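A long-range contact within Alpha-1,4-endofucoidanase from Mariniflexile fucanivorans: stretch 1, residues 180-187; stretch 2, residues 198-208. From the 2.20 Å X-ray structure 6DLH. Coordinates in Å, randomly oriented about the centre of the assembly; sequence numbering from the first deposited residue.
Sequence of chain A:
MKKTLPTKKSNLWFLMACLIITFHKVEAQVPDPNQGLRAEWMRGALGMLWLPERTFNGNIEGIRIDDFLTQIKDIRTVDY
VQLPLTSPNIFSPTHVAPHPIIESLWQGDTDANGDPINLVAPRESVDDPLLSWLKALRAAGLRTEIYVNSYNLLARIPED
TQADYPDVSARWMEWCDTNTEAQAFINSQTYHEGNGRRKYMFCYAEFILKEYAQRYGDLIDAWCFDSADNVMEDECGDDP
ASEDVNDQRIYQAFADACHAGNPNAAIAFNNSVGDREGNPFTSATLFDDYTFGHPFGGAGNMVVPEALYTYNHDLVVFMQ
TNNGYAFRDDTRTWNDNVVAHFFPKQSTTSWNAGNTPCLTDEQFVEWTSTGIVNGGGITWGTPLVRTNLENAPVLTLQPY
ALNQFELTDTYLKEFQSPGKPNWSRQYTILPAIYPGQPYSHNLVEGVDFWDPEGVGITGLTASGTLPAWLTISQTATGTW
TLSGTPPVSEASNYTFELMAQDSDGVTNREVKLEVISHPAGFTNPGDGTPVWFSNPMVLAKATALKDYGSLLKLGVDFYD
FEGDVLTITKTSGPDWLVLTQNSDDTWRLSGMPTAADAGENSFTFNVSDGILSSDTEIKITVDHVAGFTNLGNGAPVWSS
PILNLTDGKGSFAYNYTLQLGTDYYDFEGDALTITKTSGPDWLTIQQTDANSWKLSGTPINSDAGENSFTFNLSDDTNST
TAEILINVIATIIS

Stretch 1 180-187: TEAQAFIN
Stretch 2 198-208: RKYMFCYAEFI

How do the two backbones run? Residues 198-208 form a helix that continues later in the chain, widening into a pi-type turn at 204-208, where Phe207 (phi/psi -101/-36) and Ile208 (-94/-60) leave ideal helical values. Stretch 1 is less regular: a weakly bonded helix spans about 181-184, and Phe185 to Asn187 keep helical angles without the regular bonds. The register is antiparallel, with Ala182 CA 7.2 Å from Cys203 CA and Ile186 CA 6.4 Å from Lys199 CA.

What does Phe185 touch? Its CB points toward the helix, and chi1 t (-176°) with chi2 75° lays the ring along Phe202 and Glu206. Phe185 CE2 lies 3.5 Å from Phe202 O and 4.1 Å from Phe202 CB. Glu206, with chi1 t and chi2 p, folds its aliphatic part over one ring face: Glu206 CG sits 3.6 Å from the centroid of the Phe185 ring, 15° off the normal, a CH-pi contact. Glu206 OE1 comes within 3.4 Å of Phe185 CE1.

How does Phe207 meet stretch 1? With chi1 m (-72°) and chi2 125°, its ring reaches the weak helix. Ala182 CB is 3.8 Å from Phe207 CE1, which is also 3.9 Å from Phe185 CB. Glu181 O approaches the ring edge, 3.6 Å from Phe207 CZ. The Phe185 and Phe207 rings are oblique, their centroids 5.8 Å apart and planes at 69°.

What closes the end near Ile186? Chi1 m and chi2 t bring Ile186 CD1 to 3.9 Å from Cys203 SG (Cys203 chi1 -89°), while Ile186 CG2 lies 4.1 Å from Lys199 CB. No hydrogen bond crosses among the modelled atoms, though Glu181 is modelled only to CB; Phe185, Ile186 and Phe207 supply more than half of the 429 Å² buried.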

# COMPACT_ATOMS: atom_id res chain seq x y z
N THR A 180 -3.90 -28.61 13.58
CA THR A 180 -4.90 -29.59 13.19
C THR A 180 -5.09 -29.58 11.67
O THR A 180 -4.86 -30.59 11.01
CB THR A 180 -6.21 -29.40 13.97
N GLU A 181 -5.49 -28.42 11.13
CA GLU A 181 -5.83 -28.30 9.71
C GLU A 181 -4.55 -28.32 8.87
O GLU A 181 -4.56 -28.84 7.75
CB GLU A 181 -6.68 -27.05 9.47
N ALA A 182 -3.46 -27.77 9.43
CA ALA A 182 -2.23 -27.49 8.70
C ALA A 182 -1.23 -28.63 8.83
O ALA A 182 -0.02 -28.41 8.77
CB ALA A 182 -1.64 -26.20 9.19
N GLN A 183 -1.74 -29.85 9.02
CA GLN A 183 -0.94 -31.05 8.85
C GLN A 183 -1.79 -32.05 8.08
O GLN A 183 -1.30 -32.77 7.21
CB GLN A 183 -0.46 -31.60 10.19
CG GLN A 183 1.00 -32.04 10.16
CD GLN A 183 1.93 -30.96 10.63
OE1 GLN A 183 1.71 -30.30 11.65
NE2 GLN A 183 3.01 -30.76 9.89
N ALA A 184 -3.08 -32.05 8.40
CA ALA A 184 -4.09 -32.67 7.56
C ALA A 184 -3.96 -32.15 6.13
O ALA A 184 -4.39 -32.82 5.19
CB ALA A 184 -5.47 -32.40 8.13
N PHE A 185 -3.35 -30.96 5.97
CA PHE A 185 -3.08 -30.44 4.64
C PHE A 185 -1.70 -30.87 4.13
O PHE A 185 -1.60 -31.42 3.04
CB PHE A 185 -3.29 -28.92 4.53
CG PHE A 185 -3.09 -28.44 3.11
CD1 PHE A 185 -4.06 -28.67 2.14
CD2 PHE A 185 -1.91 -27.81 2.73
CE1 PHE A 185 -3.87 -28.26 0.83
CE2 PHE A 185 -1.72 -27.40 1.42
CZ PHE A 185 -2.70 -27.62 0.47
N ILE A 186 -0.65 -30.62 4.93
CA ILE A 186 0.70 -30.99 4.54
C ILE A 186 0.74 -32.47 4.14
O ILE A 186 1.51 -32.85 3.26
CB ILE A 186 1.74 -30.66 5.63
CG1 ILE A 186 1.84 -29.15 5.88
CG2 ILE A 186 3.10 -31.26 5.31
CD1 ILE A 186 3.07 -28.73 6.67
N ASN A 187 -0.10 -33.30 4.79
CA ASN A 187 -0.09 -34.74 4.58
C ASN A 187 -1.20 -35.16 3.62
O ASN A 187 -1.25 -36.33 3.23
CB ASN A 187 -0.15 -35.52 5.90
CG ASN A 187 1.06 -35.32 6.79
OD1 ASN A 187 0.91 -35.13 8.00
ND2 ASN A 187 2.25 -35.37 6.22
N ARG A 198 9.77 -26.70 0.88
CA ARG A 198 8.66 -26.95 -0.03
C ARG A 198 7.32 -27.00 0.70
O ARG A 198 6.32 -26.47 0.20
CB ARG A 198 8.91 -28.24 -0.83
CG ARG A 198 7.78 -28.65 -1.78
CD ARG A 198 8.15 -29.91 -2.54
NE ARG A 198 7.15 -30.35 -3.51
CZ ARG A 198 7.17 -30.06 -4.80
NH1 ARG A 198 8.20 -29.39 -5.31
NH2 ARG A 198 6.17 -30.43 -5.58
N LYS A 199 7.28 -27.67 1.87
CA LYS A 199 6.00 -27.95 2.51
C LYS A 199 5.36 -26.64 2.98
O LYS A 199 4.15 -26.46 2.84
CB LYS A 199 6.12 -29.01 3.62
CG LYS A 199 6.98 -28.63 4.82
CD LYS A 199 7.13 -29.73 5.84
CE LYS A 199 8.06 -29.34 6.97
NZ LYS A 199 8.32 -30.46 7.90
N TYR A 200 6.20 -25.72 3.48
CA TYR A 200 5.78 -24.41 3.94
C TYR A 200 5.20 -23.59 2.79
O TYR A 200 4.29 -22.80 2.99
CB TYR A 200 6.94 -23.68 4.63
CG TYR A 200 7.64 -24.46 5.71
CD1 TYR A 200 6.95 -24.97 6.80
CD2 TYR A 200 9.01 -24.67 5.67
CE1 TYR A 200 7.59 -25.68 7.80
CE2 TYR A 200 9.67 -25.37 6.67
CZ TYR A 200 8.96 -25.88 7.74
OH TYR A 200 9.60 -26.58 8.73
N MET A 201 5.74 -23.78 1.57
CA MET A 201 5.27 -23.05 0.40
C MET A 201 3.82 -23.40 0.11
O MET A 201 3.02 -22.51 -0.21
CB MET A 201 6.13 -23.33 -0.84
CG MET A 201 7.53 -22.75 -0.76
SD MET A 201 7.58 -20.95 -0.98
CE MET A 201 6.86 -20.81 -2.62
N PHE A 202 3.48 -24.69 0.24
CA PHE A 202 2.12 -25.16 0.02
C PHE A 202 1.20 -24.65 1.13
O PHE A 202 0.02 -24.42 0.89
CB PHE A 202 2.07 -26.68 -0.10
CG PHE A 202 2.39 -27.25 -1.46
CD1 PHE A 202 1.40 -27.35 -2.43
CD2 PHE A 202 3.66 -27.72 -1.76
CE1 PHE A 202 1.69 -27.89 -3.68
CE2 PHE A 202 3.95 -28.26 -3.00
CZ PHE A 202 2.97 -28.34 -3.96
N CYS A 203 1.76 -24.47 2.34
CA CYS A 203 1.05 -23.87 3.46
C CYS A 203 0.48 -22.52 3.01
O CYS A 203 -0.73 -22.29 3.09
CB CYS A 203 1.96 -23.65 4.66
SG CYS A 203 2.07 -25.04 5.82
N TYR A 204 1.38 -21.66 2.50
CA TYR A 204 1.07 -20.29 2.12
C TYR A 204 -0.04 -20.25 1.07
O TYR A 204 -0.99 -19.49 1.20
CB TYR A 204 2.33 -19.55 1.67
CG TYR A 204 2.11 -18.07 1.45
CD1 TYR A 204 2.25 -17.16 2.49
CD2 TYR A 204 1.75 -17.57 0.20
CE1 TYR A 204 2.04 -15.81 2.30
CE2 TYR A 204 1.54 -16.22 -0.00
CZ TYR A 204 1.69 -15.33 1.05
OH TYR A 204 1.48 -14.00 0.86
N ALA A 205 0.09 -21.09 0.04
CA ALA A 205 -0.89 -21.11 -1.03
C ALA A 205 -2.28 -21.42 -0.49
O ALA A 205 -3.26 -20.80 -0.90
CB ALA A 205 -0.47 -22.07 -2.12
N GLU A 206 -2.37 -22.39 0.44
CA GLU A 206 -3.65 -22.93 0.86
C GLU A 206 -4.29 -22.07 1.95
O GLU A 206 -5.48 -21.81 1.89
CB GLU A 206 -3.52 -24.41 1.26
CG GLU A 206 -4.83 -25.04 1.75
CD GLU A 206 -5.87 -25.35 0.69
OE1 GLU A 206 -5.49 -25.57 -0.48
OE2 GLU A 206 -7.07 -25.38 1.04
N PHE A 207 -3.49 -21.63 2.93
CA PHE A 207 -4.04 -21.00 4.12
C PHE A 207 -3.94 -19.48 4.08
O PHE A 207 -4.83 -18.79 4.58
CB PHE A 207 -3.45 -21.63 5.39
CG PHE A 207 -3.96 -23.02 5.67
CD1 PHE A 207 -3.09 -24.08 5.84
CD2 PHE A 207 -5.33 -23.27 5.71
CE1 PHE A 207 -3.57 -25.36 6.08
CE2 PHE A 207 -5.81 -24.55 5.95
CZ PHE A 207 -4.93 -25.60 6.13
N ILE A 208 -2.85 -18.95 3.50
CA ILE A 208 -2.66 -17.51 3.42
C ILE A 208 -3.20 -16.99 2.09
O ILE A 208 -4.13 -16.18 2.09
CB ILE A 208 -1.20 -17.10 3.69
CG1 ILE A 208 -0.63 -17.75 4.95
CG2 ILE A 208 -1.06 -15.59 3.72
CD1 ILE A 208 -1.27 -17.29 6.25